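Local coordinates for guanylate kinase (PDB 6WCT), which catalyses the transfer of phosphate from ATP to GMP, giving GDP and ADP, and is probably essential for recycling GMP, at residues G22-V27 with V115-D120. Numbering follows the deposited sequence.
Sequences GTLYIV and VLLEID. With 5GP (guanosine-5'-monophosphate), chain E.
The Tyr25 ring turns an edge to the carbonyl of Val115, whose O lies near the ring plane, 3.7 Å from CD2; Phe199 meets the ring with planes about 55° apart, and Ser202 hydrogen-bonds its hydroxyl. The other flat group is the guanine of GMP. Over one face sits the methyl CG2 of Ile119, 3.5 Å from guanine C6, and over the same face the carbonyl O of Glu118 comes close to N7. At the edge, Asp120 OD1 accepts a bond from guanine N2 at 2.9 Å. With chi1 64°, CG1 of Ile119 stands between its backbone N and carbonyl carbon, directed back to CG2 of Ile26 at 3.8 Å, so one side chain touches both base and sheet.

Behind this, strands 24-27 and 115-117 run parallel. Tyr25 gives its N-H to Val115 O and accepts that of Leu117, while Thr23 O takes Val115 N-H and Leu117 O takes Val27 N-H at 3.0 Å. Leu24, its CG anti to the backbone N (chi1 -169°), lays CD1 alongside Val115 and 4.0 Å from Leu117 CG. On the opposite face, Val27 CG2 meets Leu116 CD1.

Both are inner strands of the five-stranded parallel sheet of this P-loop kinase, flanked by 49-51 and 135-140. Helix 121-130, N-capped by Asp120, covers Leu24, Ile26 and Ile119; Val27 and Glu118 rest on helix 35-45, which begins at the P-loop's Lys35.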
# COMPACT_ATOMS: atom_id res chain seq x y z
N GLY A 22 14.47 8.57 6.54
CA GLY A 22 13.28 7.90 7.01
C GLY A 22 12.03 8.29 6.24
O GLY A 22 11.97 9.34 5.60
N THR A 23 11.03 7.40 6.28
CA THR A 23 9.74 7.68 5.67
C THR A 23 8.80 8.35 6.66
O THR A 23 8.75 8.00 7.84
CB THR A 23 9.11 6.40 5.12
OG1 THR A 23 10.05 5.75 4.27
CG2 THR A 23 7.84 6.72 4.33
N LEU A 24 8.04 9.32 6.16
CA LEU A 24 7.09 10.08 6.94
C LEU A 24 5.69 9.55 6.67
O LEU A 24 5.28 9.41 5.51
CB LEU A 24 7.18 11.57 6.59
CG LEU A 24 6.43 12.56 7.49
CD1 LEU A 24 6.81 12.34 8.97
CD2 LEU A 24 6.78 13.98 7.06
N TYR A 25 4.98 9.21 7.74
CA TYR A 25 3.63 8.67 7.69
C TYR A 25 2.68 9.65 8.35
O TYR A 25 3.02 10.28 9.35
CB TYR A 25 3.56 7.33 8.43
CG TYR A 25 4.43 6.27 7.80
CD1 TYR A 25 3.96 5.49 6.75
CD2 TYR A 25 5.74 6.08 8.22
CE1 TYR A 25 4.75 4.52 6.17
CE2 TYR A 25 6.54 5.12 7.64
CZ TYR A 25 6.04 4.34 6.62
OH TYR A 25 6.83 3.39 6.01
N ILE A 26 1.49 9.80 7.76
CA ILE A 26 0.42 10.58 8.38
C ILE A 26 -0.79 9.68 8.52
O ILE A 26 -1.21 9.05 7.54
CB ILE A 26 0.05 11.83 7.57
CG1 ILE A 26 1.25 12.76 7.41
CG2 ILE A 26 -1.09 12.59 8.27
CD1 ILE A 26 0.91 14.04 6.68
N VAL A 27 -1.35 9.62 9.72
CA VAL A 27 -2.62 8.94 9.97
C VAL A 27 -3.58 9.98 10.53
O VAL A 27 -3.34 10.53 11.62
CB VAL A 27 -2.50 7.75 10.93
CG1 VAL A 27 -3.86 7.11 11.13
CG2 VAL A 27 -1.49 6.74 10.44
N VAL A 115 8.87 8.29 10.96
CA VAL A 115 8.07 9.09 11.87
C VAL A 115 6.63 9.07 11.40
O VAL A 115 6.34 9.17 10.20
CB VAL A 115 8.58 10.55 11.96
CG1 VAL A 115 7.71 11.36 12.91
CG2 VAL A 115 10.01 10.57 12.43
N LEU A 116 5.72 8.91 12.35
CA LEU A 116 4.29 8.93 12.12
C LEU A 116 3.69 10.16 12.80
O LEU A 116 3.96 10.39 13.98
CB LEU A 116 3.65 7.64 12.62
CG LEU A 116 2.16 7.40 12.37
CD1 LEU A 116 1.86 5.95 12.55
CD2 LEU A 116 1.30 8.22 13.35
N LEU A 117 2.92 10.95 12.06
CA LEU A 117 2.23 12.13 12.57
C LEU A 117 0.73 11.88 12.60
O LEU A 117 0.16 11.41 11.61
CB LEU A 117 2.51 13.36 11.70
CG LEU A 117 3.97 13.72 11.39
CD1 LEU A 117 4.09 14.95 10.48
CD2 LEU A 117 4.80 13.89 12.69
N GLU A 118 0.07 12.25 13.70
CA GLU A 118 -1.39 12.17 13.83
C GLU A 118 -1.90 13.60 13.77
O GLU A 118 -1.94 14.30 14.79
CB GLU A 118 -1.81 11.49 15.13
CG GLU A 118 -1.30 10.08 15.21
CD GLU A 118 -1.75 9.34 16.48
OE1 GLU A 118 -1.00 8.48 16.95
OE2 GLU A 118 -2.83 9.64 17.03
N ILE A 119 -2.25 14.07 12.57
CA ILE A 119 -2.57 15.48 12.37
C ILE A 119 -3.77 15.64 11.45
O ILE A 119 -4.15 14.73 10.72
CB ILE A 119 -1.35 16.23 11.80
CG1 ILE A 119 -1.03 15.69 10.41
CG2 ILE A 119 -0.13 16.09 12.78
CD1 ILE A 119 0.20 16.33 9.76
N ASP A 120 -4.34 16.84 11.45
CA ASP A 120 -5.56 17.07 10.70
C ASP A 120 -5.23 17.31 9.23
O ASP A 120 -4.07 17.21 8.80
CB ASP A 120 -6.34 18.25 11.28
CG ASP A 120 -5.86 19.59 10.76
OD1 ASP A 120 -4.63 19.76 10.64
OD2 ASP A 120 -6.71 20.47 10.43
P 5GP E . -8.20 16.66 19.44
O1P 5GP E . -7.15 15.92 20.24
O2P 5GP E . -9.63 16.14 19.60
O3P 5GP E . -8.19 18.16 19.63
O5' 5GP E . -7.82 16.51 17.92
C5' 5GP E . -8.35 17.39 16.95
C4' 5GP E . -7.66 17.19 15.64
O4' 5GP E . -6.36 17.83 15.69
C3' 5GP E . -7.40 15.72 15.28
O3' 5GP E . -7.69 15.49 13.90
C2' 5GP E . -5.90 15.57 15.47
O2' 5GP E . -5.29 14.58 14.67
C1' 5GP E . -5.43 16.97 15.09
N9 5GP E . -4.09 17.28 15.57
C8 5GP E . -3.45 16.69 16.63
N7 5GP E . -2.18 17.02 16.71
C5 5GP E . -1.99 17.89 15.64
C6 5GP E . -0.82 18.52 15.18
O6 5GP E . 0.30 18.43 15.67
N1 5GP E . -1.05 19.27 14.04
C2 5GP E . -2.26 19.40 13.41
N2 5GP E . -2.30 20.14 12.30
N3 5GP E . -3.37 18.80 13.84
C4 5GP E . -3.16 18.06 14.94